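Long-range contacts in alpha,alpha-trehalose-phosphate synthase (UDP-forming) (Burkholderia multivorans, PDB 5UOF), which belongs to glycosyltransferase family 20 and has the two-domain GT-B architecture, two Rossmann-like domains facing each other across a cleft: residues Y233-V237 with M374-E380; P369-N375 with F398-E404; P96-Y100 with L163-S169; I136-D140 with W453-V458. One frame throughout, in Å; residues are numbered along the deposited sequence.

Interaction 1: residues Y233-V237 with M374-E380; sequences YPIGV and MNLVAKE
The irregular run Ile235-Gly236-Val237 passes the first turn of helix 376-384 with no backbone-to-backbone hydrogen bond, the CA atoms of Val237 and Lys379 standing 6.9 Å apart. The polar link is Lys379, whose chain is fully extended beyond CG and delivers NZ to Ile235 O at 2.8 Å. The ammonium group meets that carbonyl from above its plane, 45° out of it, rather than on a lone pair; it also makes a salt bridge to Glu404 OE1, its strongest partner. Carbon flanks the same oxygen: Leu376 CD2 lies 3.6 Å from Ile235 O and Met374 CG 3.7 Å from it. Met374 leaves its backbone with CG anti to N (chi1 178°), then bends at the next two torsions, which swings CE against Pro234 CB at 3.7 Å. Farther along, Val237 CG1 rests on Lys379 CB at 4.0 Å, and its side chain runs counter to that of Leu376. Asn375 N-caps the helix, OD1 accepting from Ala378 N at 2.9 Å, while the Glu380 carboxylate turns to Arg352. The loop leaves strand 226-232 of one sheet and the helix follows strand 364-367 of the other, so the contact bridges the two Rossmann-like domains of the GT-B fold.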
loop_
_atom_site.group_PDB
_atom_site.type_symbol
_atom_site.label_atom_id
_atom_site.label_comp_id
_atom_site.label_asym_id
_atom_site.label_seq_id
_atom_site.Cartn_x
_atom_site.Cartn_y
_atom_site.Cartn_z
ATOM N N TYR A 233 -7.803 18.244 10.273
ATOM C CA TYR A 233 -7.901 18.773 11.639
ATOM C C TYR A 233 -6.998 17.916 12.515
ATOM O O TYR A 233 -7.480 17.019 13.217
ATOM C CB TYR A 233 -9.339 18.725 12.177
ATOM C CG TYR A 233 -10.430 19.268 11.272
ATOM C CD1 TYR A 233 -10.932 18.512 10.223
ATOM C CD2 TYR A 233 -11.000 20.517 11.501
ATOM C CE1 TYR A 233 -11.939 19.001 9.401
ATOM C CE2 TYR A 233 -12.015 21.014 10.696
ATOM C CZ TYR A 233 -12.482 20.244 9.647
ATOM O OH TYR A 233 -13.480 20.718 8.835
ATOM N N PRO A 234 -5.678 18.108 12.446
ATOM C CA PRO A 234 -4.765 17.261 13.236
ATOM C C PRO A 234 -5.035 17.388 14.733
ATOM O O PRO A 234 -5.107 18.490 15.272
ATOM C CB PRO A 234 -3.375 17.798 12.865
ATOM C CG PRO A 234 -3.606 19.150 12.243
ATOM C CD PRO A 234 -4.953 19.041 11.569
ATOM N N ILE A 235 -5.187 16.247 15.401
ATOM C CA ILE A 235 -5.514 16.228 16.826
ATOM C C ILE A 235 -4.258 16.510 17.639
ATOM O O ILE A 235 -3.230 15.838 17.472
ATOM C CB ILE A 235 -6.127 14.876 17.229
ATOM C CG1 ILE A 235 -7.479 14.671 16.545
ATOM C CG2 ILE A 235 -6.289 14.790 18.751
ATOM C CD1 ILE A 235 -8.220 13.411 17.013
ATOM N N GLY A 236 -4.346 17.479 18.552
ATOM C CA GLY A 236 -3.247 17.818 19.419
ATOM C C GLY A 236 -3.494 17.424 20.860
ATOM O O GLY A 236 -4.360 16.593 21.174
ATOM N N VAL A 237 -2.720 18.035 21.757
ATOM C CA VAL A 237 -2.794 17.759 23.187
ATOM C C VAL A 237 -2.848 19.093 23.917
ATOM O O VAL A 237 -2.940 20.151 23.285
ATOM C CB VAL A 237 -1.596 16.920 23.666
ATOM C CG1 VAL A 237 -1.545 15.590 22.920
ATOM C CG2 VAL A 237 -0.291 17.700 23.475
ATOM N N MET A 374 -1.843 9.669 13.532
ATOM C CA MET A 374 -1.300 10.854 14.186
ATOM C C MET A 374 -0.162 10.446 15.109
ATOM O O MET A 374 1.002 10.723 14.812
ATOM C CB MET A 374 -2.415 11.606 14.941
ATOM C CG MET A 374 -1.942 12.849 15.715
ATOM S SD MET A 374 -1.028 14.018 14.677
ATOM C CE MET A 374 -2.217 14.371 13.372
ATOM N N ASN A 375 -0.512 9.748 16.197
ATOM C CA ASN A 375 0.338 9.281 17.292
ATOM C C ASN A 375 0.445 10.353 18.366
ATOM O O ASN A 375 1.284 11.260 18.290
ATOM C CB ASN A 375 1.736 8.840 16.850
ATOM C CG ASN A 375 2.411 8.013 17.912
ATOM O OD1 ASN A 375 2.757 8.532 18.969
ATOM N ND2 ASN A 375 2.548 6.715 17.669
ATOM N N LEU A 376 -0.407 10.241 19.385
ATOM C CA LEU A 376 -0.386 11.206 20.475
ATOM C C LEU A 376 0.741 10.948 21.467
ATOM O O LEU A 376 1.156 11.880 22.167
ATOM C CB LEU A 376 -1.743 11.211 21.190
ATOM C CG LEU A 376 -2.915 11.632 20.287
ATOM C CD1 LEU A 376 -4.245 11.443 21.001
ATOM C CD2 LEU A 376 -2.763 13.076 19.811
ATOM N N VAL A 377 1.267 9.723 21.534
ATOM C CA VAL A 377 2.435 9.489 22.385
ATOM C C VAL A 377 3.589 10.395 21.970
ATOM O O VAL A 377 4.289 10.944 22.823
ATOM C CB VAL A 377 2.832 7.999 22.373
ATOM C CG1 VAL A 377 4.260 7.806 22.870
ATOM C CG2 VAL A 377 1.856 7.197 23.232
ATOM N N ALA A 378 3.793 10.594 20.658
ATOM C CA ALA A 378 4.863 11.497 20.226
ATOM C C ALA A 378 4.660 12.909 20.779
ATOM O O ALA A 378 5.610 13.543 21.250
ATOM C CB ALA A 378 4.953 11.522 18.699
ATOM N N LYS A 379 3.419 13.406 20.758
ATOM C CA LYS A 379 3.160 14.755 21.246
ATOM C C LYS A 379 3.266 14.812 22.765
ATOM O O LYS A 379 3.816 15.777 23.322
ATOM C CB LYS A 379 1.777 15.222 20.766
ATOM C CG LYS A 379 1.661 15.242 19.224
ATOM C CD LYS A 379 0.410 15.952 18.743
ATOM C CE LYS A 379 0.448 16.158 17.207
ATOM N NZ LYS A 379 -0.753 16.906 16.689
ATOM N N GLU A 380 2.743 13.785 23.444
ATOM C CA GLU A 380 2.859 13.689 24.898
ATOM C C GLU A 380 4.314 13.613 25.333
ATOM O O GLU A 380 4.689 14.185 26.370
ATOM C CB GLU A 380 2.113 12.459 25.409
ATOM C CG GLU A 380 0.609 12.557 25.239
ATOM C CD GLU A 380 -0.087 11.205 25.292
ATOM O OE1 GLU A 380 0.587 10.185 25.529
ATOM O OE2 GLU A 380 -1.319 11.168 25.107
#

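Interaction 2: residues P369-N375 with F398-E404; sequences PLRDGMN and FAGAAAE
Asp372 and Ala399 form a single beta bridge, a backbone-to-backbone contact between the loops that leave the neighbouring strands 364-367 and 392-396 at their C-terminal ends. Asp372 N donates to Phe398 O at 3.1 Å, and Asp372 O accepts from Gly400 N at 2.9 Å, the two bonds falling on residues that flank Ala399. A third bond, Ala401 N to Met374 O at 2.8 Å, carries the pairing into the 3-10 turn 400-403. The two backbones come closest at Gly400, its CA 3.8 Å from Met374 CA and in CH...O contact with Gly373 O. Met374 SD sits 3.9 Å from Ala401 CB. Phe398 puts CB 3.1 Å from Leu370 O and packs on Arg174 of the second subunit. Arg371, bent at chi2 (58°) and chi3, brings NH2 to 3.6 Å from Phe398 CD1, guanidinium and ring planes 36° apart; it also makes a cation-pi contact with Tyr100. Asp372 OD1 accepts from Met374 N in an Asx turn, and OD2 takes Asn375 ND2 from above the carboxylate plane (49° out of it). Three main-chain bonds thus pair the loops, while the Asp372 carboxylate, bonded to Met374 N, Asn375 ND2 and Lys278, fixes the turn 372-375.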
loop_
_atom_site.group_PDB
_atom_site.type_symbol
_atom_site.label_atom_id
_atom_site.label_comp_id
_atom_site.label_asym_id
_atom_site.label_seq_id
_atom_site.Cartn_x
_atom_site.Cartn_y
_atom_site.Cartn_z
ATOM N N PRO A 369 6.211 4.017 14.598
ATOM C CA PRO A 369 5.267 3.070 13.990
ATOM C C PRO A 369 5.429 3.026 12.483
ATOM O O PRO A 369 5.838 4.007 11.859
ATOM C CB PRO A 369 3.891 3.643 14.362
ATOM C CG PRO A 369 4.145 5.138 14.515
ATOM C CD PRO A 369 5.523 5.189 15.170
ATOM N N LEU A 370 5.062 1.881 11.895
ATOM C CA LEU A 370 5.103 1.758 10.440
ATOM C C LEU A 370 4.079 2.665 9.776
ATOM O O LEU A 370 4.295 3.115 8.646
ATOM C CB LEU A 370 4.854 0.310 10.017
ATOM C CG LEU A 370 5.786 -0.693 10.688
ATOM C CD1 LEU A 370 5.516 -2.102 10.151
ATOM C CD2 LEU A 370 7.255 -0.280 10.499
ATOM N N ARG A 371 2.968 2.938 10.463
ATOM C CA ARG A 371 1.908 3.787 9.942
ATOM C C ARG A 371 1.006 4.177 11.105
ATOM O O ARG A 371 0.634 3.320 11.915
ATOM C CB ARG A 371 1.135 3.042 8.844
ATOM C CG ARG A 371 0.002 3.814 8.194
ATOM C CD ARG A 371 0.467 5.110 7.562
ATOM N NE ARG A 371 1.256 4.899 6.349
ATOM C CZ ARG A 371 1.383 5.814 5.390
ATOM N NH1 ARG A 371 0.753 6.978 5.501
ATOM N NH2 ARG A 371 2.106 5.548 4.306
ATOM N N ASP A 372 0.665 5.469 11.193
ATOM C CA ASP A 372 -0.145 5.964 12.304
ATOM C C ASP A 372 -0.873 7.224 11.855
ATOM O O ASP A 372 -0.261 8.127 11.277
ATOM C CB ASP A 372 0.753 6.250 13.518
ATOM C CG ASP A 372 -0.020 6.347 14.832
ATOM O OD1 ASP A 372 -1.096 6.990 14.866
ATOM O OD2 ASP A 372 0.475 5.802 15.843
ATOM N N GLY A 373 -2.180 7.283 12.104
ATOM C CA GLY A 373 -2.932 8.468 11.717
ATOM C C GLY A 373 -2.369 9.747 12.310
ATOM O O GLY A 373 -2.435 10.813 11.686
ATOM N N MET A 374 -1.843 9.669 13.532
ATOM C CA MET A 374 -1.300 10.854 14.186
ATOM C C MET A 374 -0.162 10.446 15.109
ATOM O O MET A 374 1.002 10.723 14.812
ATOM C CB MET A 374 -2.415 11.606 14.941
ATOM C CG MET A 374 -1.942 12.849 15.715
ATOM S SD MET A 374 -1.028 14.018 14.677
ATOM C CE MET A 374 -2.217 14.371 13.372
ATOM N N ASN A 375 -0.512 9.748 16.197
ATOM C CA ASN A 375 0.338 9.281 17.292
ATOM C C ASN A 375 0.445 10.353 18.366
ATOM O O ASN A 375 1.284 11.260 18.290
ATOM C CB ASN A 375 1.736 8.840 16.850
ATOM C CG ASN A 375 2.411 8.013 17.912
ATOM O OD1 ASN A 375 2.757 8.532 18.969
ATOM N ND2 ASN A 375 2.548 6.715 17.669
ATOM N N PHE A 398 6.038 8.062 8.831
ATOM C CA PHE A 398 4.698 7.600 8.479
ATOM C C PHE A 398 3.691 7.809 9.596
ATOM O O PHE A 398 2.557 7.304 9.498
ATOM C CB PHE A 398 4.726 6.129 8.101
ATOM C CG PHE A 398 5.664 5.812 6.961
ATOM C CD1 PHE A 398 5.385 6.244 5.678
ATOM C CD2 PHE A 398 6.817 5.077 7.188
ATOM C CE1 PHE A 398 6.243 5.939 4.625
ATOM C CE2 PHE A 398 7.682 4.776 6.146
ATOM C CZ PHE A 398 7.394 5.204 4.872
ATOM N N ALA A 399 4.077 8.505 10.658
ATOM C CA ALA A 399 3.126 8.952 11.673
ATOM C C ALA A 399 2.604 10.327 11.284
ATOM O O ALA A 399 3.363 11.189 10.826
ATOM C CB ALA A 399 3.781 9.006 13.053
ATOM N N GLY A 400 1.293 10.523 11.438
ATOM C CA GLY A 400 0.710 11.808 11.089
ATOM C C GLY A 400 1.376 12.974 11.793
ATOM O O GLY A 400 1.452 14.078 11.243
ATOM N N ALA A 401 1.861 12.750 13.015
ATOM C CA ALA A 401 2.469 13.827 13.796
ATOM C C ALA A 401 3.771 14.329 13.177
ATOM O O ALA A 401 4.215 15.434 13.517
ATOM C CB ALA A 401 2.727 13.359 15.232
ATOM N N ALA A 402 4.386 13.548 12.286
ATOM C CA ALA A 402 5.618 13.977 11.626
ATOM C C ALA A 402 5.429 15.235 10.790
ATOM O O ALA A 402 6.399 15.966 10.560
ATOM C CB ALA A 402 6.162 12.849 10.738
ATOM N N ALA A 403 4.207 15.517 10.337
ATOM C CA ALA A 403 3.968 16.738 9.581
ATOM C C ALA A 403 4.098 17.979 10.450
ATOM O O ALA A 403 4.307 19.075 9.926
ATOM C CB ALA A 403 2.571 16.687 8.951
ATOM N N GLU A 404 3.990 17.824 11.762
ATOM C CA GLU A 404 4.044 18.934 12.708
ATOM C C GLU A 404 5.332 18.978 13.507
ATOM O O GLU A 404 5.902 20.060 13.702
ATOM C CB GLU A 404 2.865 18.850 13.689
ATOM C CG GLU A 404 1.501 19.031 13.049
ATOM C CD GLU A 404 0.362 18.776 14.026
ATOM O OE1 GLU A 404 -0.102 17.614 14.129
ATOM O OE2 GLU A 404 -0.058 19.747 14.697
#

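Interaction 3: residues P96-Y100 with L163-S169. With EDO (1,2-ethanediol), chain H.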
loop_
_atom_site.group_PDB
_atom_site.type_symbol
_atom_site.label_atom_id
_atom_site.label_comp_id
_atom_site.label_asym_id
_atom_site.label_seq_id
_atom_site.Cartn_x
_atom_site.Cartn_y
_atom_site.Cartn_z
ATOM N N PRO A 96 -6.710 -2.770 8.617
ATOM C CA PRO A 96 -5.405 -3.093 8.020
ATOM C C PRO A 96 -5.144 -2.368 6.710
ATOM O O PRO A 96 -4.008 -1.924 6.484
ATOM C CB PRO A 96 -5.453 -4.621 7.845
ATOM C CG PRO A 96 -6.916 -4.973 7.865
ATOM C CD PRO A 96 -7.516 -3.989 8.828
ATOM N N VAL A 97 -6.146 -2.220 5.835
ATOM C CA VAL A 97 -5.888 -1.550 4.563
ATOM C C VAL A 97 -5.566 -0.079 4.789
ATOM O O VAL A 97 -4.646 0.469 4.171
ATOM C CB VAL A 97 -7.073 -1.717 3.595
ATOM C CG1 VAL A 97 -6.856 -0.813 2.369
ATOM C CG2 VAL A 97 -7.207 -3.184 3.162
ATOM N N PHE A 98 -6.307 0.584 5.685
ATOM C CA PHE A 98 -6.042 1.999 5.935
ATOM C C PHE A 98 -4.691 2.216 6.606
ATOM O O PHE A 98 -4.157 3.330 6.546
ATOM C CB PHE A 98 -7.141 2.619 6.800
ATOM C CG PHE A 98 -8.433 2.918 6.065
ATOM C CD1 PHE A 98 -8.905 2.089 5.052
ATOM C CD2 PHE A 98 -9.197 4.017 6.431
ATOM C CE1 PHE A 98 -10.124 2.362 4.412
ATOM C CE2 PHE A 98 -10.394 4.309 5.794
ATOM C CZ PHE A 98 -10.867 3.470 4.782
ATOM N N HIS A 99 -4.129 1.190 7.254
ATOM C CA HIS A 99 -2.765 1.283 7.774
ATOM C C HIS A 99 -1.754 0.684 6.813
ATOM O O HIS A 99 -0.639 0.324 7.226
ATOM C CB HIS A 99 -2.671 0.644 9.159
ATOM C CG HIS A 99 -3.380 1.433 10.217
ATOM N ND1 HIS A 99 -4.744 1.359 10.411
ATOM C CD2 HIS A 99 -2.925 2.359 11.100
ATOM C CE1 HIS A 99 -5.096 2.190 11.378
ATOM N NE2 HIS A 99 -4.009 2.804 11.816
ATOM N N TYR A 100 -2.121 0.585 5.534
ATOM C CA TYR A 100 -1.204 0.185 4.465
ATOM C C TYR A 100 -0.715 -1.250 4.647
ATOM O O TYR A 100 0.395 -1.610 4.244
ATOM C CB TYR A 100 -0.035 1.171 4.344
ATOM C CG TYR A 100 -0.450 2.449 3.651
ATOM C CD1 TYR A 100 -1.177 3.419 4.318
ATOM C CD2 TYR A 100 -0.140 2.672 2.316
ATOM C CE1 TYR A 100 -1.577 4.585 3.675
ATOM C CE2 TYR A 100 -0.536 3.821 1.672
ATOM C CZ TYR A 100 -1.249 4.781 2.351
ATOM O OH TYR A 100 -1.635 5.930 1.703
ATOM N N LEU A 163 -12.067 11.089 10.774
ATOM C CA LEU A 163 -11.325 9.838 10.707
ATOM C C LEU A 163 -10.050 9.967 11.534
ATOM O O LEU A 163 -9.203 10.818 11.247
ATOM C CB LEU A 163 -10.985 9.507 9.256
ATOM C CG LEU A 163 -10.381 8.121 9.037
ATOM C CD1 LEU A 163 -11.454 7.036 9.315
ATOM C CD2 LEU A 163 -9.852 8.027 7.603
ATOM N N HIS A 164 -9.911 9.127 12.561
ATOM C CA HIS A 164 -8.740 9.206 13.427
ATOM C C HIS A 164 -7.541 8.434 12.887
ATOM O O HIS A 164 -6.408 8.705 13.300
ATOM C CB HIS A 164 -9.083 8.695 14.824
ATOM C CG HIS A 164 -10.083 9.543 15.543
ATOM N ND1 HIS A 164 -9.768 10.248 16.687
ATOM C CD2 HIS A 164 -11.380 9.815 15.276
ATOM C CE1 HIS A 164 -10.834 10.914 17.093
ATOM N NE2 HIS A 164 -11.830 10.660 16.262
ATOM N N ILE A 165 -7.761 7.497 11.970
ATOM C CA ILE A 165 -6.696 6.680 11.387
ATOM C C ILE A 165 -6.349 7.261 10.017
ATOM O O ILE A 165 -7.027 8.192 9.560
ATOM C CB ILE A 165 -7.136 5.206 11.309
ATOM C CG1 ILE A 165 -8.335 5.044 10.374
ATOM C CG2 ILE A 165 -7.485 4.692 12.705
ATOM C CD1 ILE A 165 -8.620 3.594 10.049
ATOM N N PRO A 166 -5.294 6.792 9.347
ATOM C CA PRO A 166 -4.968 7.326 8.017
ATOM C C PRO A 166 -6.075 7.054 7.013
ATOM O O PRO A 166 -6.900 6.159 7.190
ATOM C CB PRO A 166 -3.688 6.566 7.630
ATOM C CG PRO A 166 -3.110 6.079 8.959
ATOM C CD PRO A 166 -4.356 5.731 9.750
ATOM N N PHE A 167 -6.104 7.859 5.951
ATOM C CA PHE A 167 -6.922 7.502 4.795
ATOM C C PHE A 167 -5.989 7.169 3.644
ATOM O O PHE A 167 -5.206 8.031 3.218
ATOM C CB PHE A 167 -7.896 8.609 4.394
ATOM C CG PHE A 167 -8.954 8.133 3.449
ATOM C CD1 PHE A 167 -10.055 7.453 3.933
ATOM C CD2 PHE A 167 -8.828 8.322 2.077
ATOM C CE1 PHE A 167 -11.034 6.973 3.059
ATOM C CE2 PHE A 167 -9.811 7.855 1.204
ATOM C CZ PHE A 167 -10.916 7.190 1.701
ATOM N N PRO A 168 -6.022 5.936 3.140
ATOM C CA PRO A 168 -5.040 5.518 2.141
ATOM C C PRO A 168 -5.300 6.124 0.770
ATOM O O PRO A 168 -6.429 6.469 0.412
ATOM C CB PRO A 168 -5.199 3.996 2.113
ATOM C CG PRO A 168 -6.660 3.783 2.433
ATOM C CD PRO A 168 -7.031 4.891 3.404
ATOM N N SER A 169 -4.215 6.245 -0.003
ATOM C CA SER A 169 -4.314 6.693 -1.387
ATOM C C SER A 169 -5.171 5.716 -2.206
ATOM O O SER A 169 -5.363 4.564 -1.812
ATOM C CB SER A 169 -2.917 6.822 -1.986
ATOM O OG SER A 169 -2.237 5.587 -1.903
HETATM C C1 EDO H . 0.507 -0.920 0.692
HETATM O O1 EDO H . 1.673 -1.564 0.178
HETATM C C2 EDO H . -0.674 -1.873 0.562
HETATM O O2 EDO H . -0.505 -2.972 1.464
HETATM O O HOH W 1 -2.517 8.360 2.921
#
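Tyr100 OH is gripped by three partners: Ser169 N donates to it at 3.1 Å in a nearly straight bond (162°), a water donates at 2.9 Å, and Asp171 OD2 of the second subunit is its strongest partner. Having two donors already, the hydroxyl probably gives its own proton to that carboxylate. The same water donates to Phe167 O at 2.7 Å, so it bridges the two segments. Next to it along the loop, Pro168 packs CB against the Tyr100 ring and lays CD over one face of Phe98, 3.7 Å from the ring centroid. Leu163 CD2 comes to the edge of that phenyl, and the Phe167 ring meets it obliquely, planes 79° apart. Ile165 has CG1 between its backbone N and carbonyl carbon (chi1 63°), which, with the chain extended beyond, brings CD1 to Phe98 CD2 at 3.7 Å. Pro166 CD covers a face of His99 at 3.6 Å from NE2, an imidazole also stacked on Trp95 and bonded through ND1 to Trp95 O. Pro166 O is buried without a polar partner, 3.2 Å from Phe98 CD2. Tyr100, with positive phi, is the C-prime residue of the Schellman motif that ends helix 89-98, and its ring packs on the loop before helix 170-173.

Interaction 4: residues I136-D140 with W453-V458; sequences IWVHD and WRDTFV. With EDO (1,2-ethanediol), chain Q.
The Trp137 indole has Phe457 over one face and His139 NE2 over the opposite one, with Arg454 CA at its edge and Trp453 set obliquely against its six-membered ring. Together Trp137, His139, Trp453 and Phe457 make an aromatic cluster that seats helix 450-472 on strand 135-139 of the N-terminal Rossmann-like sheet, as the last helix of GT-B enzymes commonly crosses back to that domain. The Phe457 ring and the indole's five-membered ring form an offset stack, centroids 3.8 Å apart and planes 7° from parallel. Trp137 has CG anti to its backbone nitrogen (chi1 -169°), which points the indole at the helix; the axes of strand 136-139 and helix 453-458 are 11.2 Å apart at their closest. Trp137 CZ2 lies over a face of Trp453, 3.5 Å from its CZ2, the six-membered rings turned 43° apart. The same Trp453 ring meets His139 rim to rim, CE1 lying 3.4 Å from Trp453 CZ2. No hydrogen bond joins the two segments: His139 ND1 is bonded to His164 NE2, and the Arg454 guanidinium turns to Tyr238 and Gly35 O. O1 of a 1,2-ethanediol donates to Asp455 OD1 at 2.7 Å. Val458 CG2 meets Trp137 CZ3 obliquely at 4.0 Å.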
loop_
_atom_site.group_PDB
_atom_site.type_symbol
_atom_site.label_atom_id
_atom_site.label_comp_id
_atom_site.label_asym_id
_atom_site.label_seq_id
_atom_site.Cartn_x
_atom_site.Cartn_y
_atom_site.Cartn_z
ATOM N N ILE A 136 -24.329 17.045 14.410
ATOM C CA ILE A 136 -23.954 15.660 14.672
ATOM C C ILE A 136 -22.503 15.459 14.262
ATOM O O ILE A 136 -22.126 15.792 13.133
ATOM C CB ILE A 136 -24.877 14.682 13.929
ATOM C CG1 ILE A 136 -26.343 15.026 14.250
ATOM C CG2 ILE A 136 -24.565 13.248 14.324
ATOM C CD1 ILE A 136 -27.335 14.141 13.519
ATOM N N TRP A 137 -21.706 14.884 15.167
ATOM C CA TRP A 137 -20.271 14.665 14.954
ATOM C C TRP A 137 -19.949 13.194 15.201
ATOM O O TRP A 137 -19.937 12.744 16.353
ATOM C CB TRP A 137 -19.454 15.565 15.876
ATOM C CG TRP A 137 -17.982 15.606 15.537
ATOM C CD1 TRP A 137 -17.348 14.946 14.524
ATOM C CD2 TRP A 137 -16.980 16.355 16.224
ATOM N NE1 TRP A 137 -16.005 15.241 14.534
ATOM C CE2 TRP A 137 -15.755 16.108 15.568
ATOM C CE3 TRP A 137 -17.000 17.221 17.328
ATOM C CZ2 TRP A 137 -14.562 16.686 15.984
ATOM C CZ3 TRP A 137 -15.798 17.794 17.741
ATOM C CH2 TRP A 137 -14.606 17.524 17.067
ATOM N N VAL A 138 -19.667 12.454 14.116
ATOM C CA VAL A 138 -19.406 11.014 14.137
ATOM C C VAL A 138 -17.903 10.765 14.106
ATOM O O VAL A 138 -17.178 11.377 13.310
ATOM C CB VAL A 138 -20.093 10.326 12.942
ATOM C CG1 VAL A 138 -19.849 8.816 12.971
ATOM C CG2 VAL A 138 -21.589 10.652 12.930
ATOM N N HIS A 139 -17.429 9.830 14.932
ATOM C CA HIS A 139 -15.997 9.594 15.093
ATOM C C HIS A 139 -15.577 8.213 14.624
ATOM O O HIS A 139 -16.037 7.199 15.157
ATOM C CB HIS A 139 -15.579 9.813 16.543
ATOM C CG HIS A 139 -15.575 11.254 16.911
ATOM N ND1 HIS A 139 -14.435 12.029 16.831
ATOM C CD2 HIS A 139 -16.584 12.087 17.248
ATOM C CE1 HIS A 139 -14.739 13.274 17.154
ATOM N NE2 HIS A 139 -16.037 13.335 17.405
ATOM N N ASP A 140 -14.702 8.200 13.615
ATOM C CA ASP A 140 -13.801 7.110 13.252
ATOM C C ASP A 140 -14.439 5.970 12.462
ATOM O O ASP A 140 -15.651 5.942 12.219
ATOM C CB ASP A 140 -13.106 6.548 14.491
ATOM C CG ASP A 140 -11.643 6.197 14.220
ATOM O OD1 ASP A 140 -11.147 6.523 13.109
ATOM O OD2 ASP A 140 -10.990 5.588 15.094
ATOM N N TRP A 453 -8.534 21.454 17.320
ATOM C CA TRP A 453 -9.338 20.394 16.708
ATOM C C TRP A 453 -10.813 20.578 17.021
ATOM O O TRP A 453 -11.663 20.622 16.123
ATOM C CB TRP A 453 -8.846 19.038 17.217
ATOM C CG TRP A 453 -9.615 17.826 16.782
ATOM C CD1 TRP A 453 -9.572 17.215 15.558
ATOM C CD2 TRP A 453 -10.478 17.022 17.600
ATOM N NE1 TRP A 453 -10.387 16.103 15.555
ATOM C CE2 TRP A 453 -10.931 15.949 16.803
ATOM C CE3 TRP A 453 -10.907 17.104 18.930
ATOM C CZ2 TRP A 453 -11.800 14.978 17.286
ATOM C CZ3 TRP A 453 -11.763 16.135 19.409
ATOM C CH2 TRP A 453 -12.208 15.089 18.588
ATOM N N ARG A 454 -11.131 20.695 18.306
ATOM C CA ARG A 454 -12.517 20.816 18.723
ATOM C C ARG A 454 -13.166 22.063 18.131
ATOM O O ARG A 454 -14.243 21.996 17.521
ATOM C CB ARG A 454 -12.574 20.841 20.248
ATOM C CG ARG A 454 -13.891 21.318 20.783
ATOM C CD ARG A 454 -13.945 21.193 22.297
ATOM N NE ARG A 454 -13.097 22.157 22.984
ATOM C CZ ARG A 454 -11.982 21.843 23.636
ATOM N NH1 ARG A 454 -11.563 20.584 23.693
ATOM N NH2 ARG A 454 -11.286 22.795 24.233
ATOM N N ASP A 455 -12.516 23.215 18.298
ATOM C CA ASP A 455 -13.140 24.486 17.945
ATOM C C ASP A 455 -13.300 24.641 16.440
ATOM O O ASP A 455 -14.334 25.139 15.975
ATOM C CB ASP A 455 -12.322 25.648 18.504
ATOM C CG ASP A 455 -12.452 25.782 20.008
ATOM O OD1 ASP A 455 -13.438 25.265 20.580
ATOM O OD2 ASP A 455 -11.561 26.407 20.613
ATOM N N THR A 456 -12.293 24.233 15.653
ATOM C CA THR A 456 -12.387 24.416 14.207
ATOM C C THR A 456 -13.387 23.444 13.592
ATOM O O THR A 456 -14.119 23.802 12.664
ATOM C CB THR A 456 -11.009 24.269 13.561
ATOM O OG1 THR A 456 -10.469 22.985 13.870
ATOM C CG2 THR A 456 -10.060 25.340 14.098
ATOM N N PHE A 457 -13.445 22.208 14.103
ATOM C CA PHE A 457 -14.409 21.268 13.542
ATOM C C PHE A 457 -15.831 21.709 13.866
ATOM O O PHE A 457 -16.696 21.746 12.984
ATOM C CB PHE A 457 -14.155 19.844 14.043
ATOM C CG PHE A 457 -14.843 18.793 13.210
ATOM C CD1 PHE A 457 -16.199 18.540 13.356
ATOM C CD2 PHE A 457 -14.136 18.076 12.258
ATOM C CE1 PHE A 457 -16.837 17.586 12.574
ATOM C CE2 PHE A 457 -14.760 17.118 11.474
ATOM C CZ PHE A 457 -16.121 16.870 11.629
ATOM N N VAL A 458 -16.083 22.090 15.121
ATOM C CA VAL A 458 -17.423 22.546 15.492
ATOM C C VAL A 458 -17.799 23.799 14.704
ATOM O O VAL A 458 -18.947 23.953 14.269
ATOM C CB VAL A 458 -17.508 22.772 17.013
ATOM C CG1 VAL A 458 -18.814 23.494 17.375
ATOM C CG2 VAL A 458 -17.409 21.441 17.746
HETATM C C1 EDO Q . -17.087 25.445 20.664
HETATM O O1 EDO Q . -15.989 25.921 19.878
HETATM C C2 EDO Q . -16.680 24.189 21.422
HETATM O O2 EDO Q . -16.093 24.513 22.693
#

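From the N terminus, 96-100 opens interaction 3 and 136-140 opens interaction 4 before 163-169 closes the first, so these two cross; His164 meets His139 and Asp140 where they join. Next, 233-237 opens interaction 1 and 369-375 interaction 2; 374-380 closes the former and 398-404 the latter, another crossing, with Met374 and Asn375 shared. Both fall within the long loop that 453-458 closes for interaction 4. Interaction 1 spans the two domains, interaction 2 joins two loops of the C-terminal domain, interaction 3 joins helix 89-98 to the loop before helix 170-173, and interaction 4 seats the C-terminal helix on the N-terminal sheet. Interactions 2 and 3 meet at Arg371 with Tyr100 and Gly373 with Pro166, and both reach the second subunit.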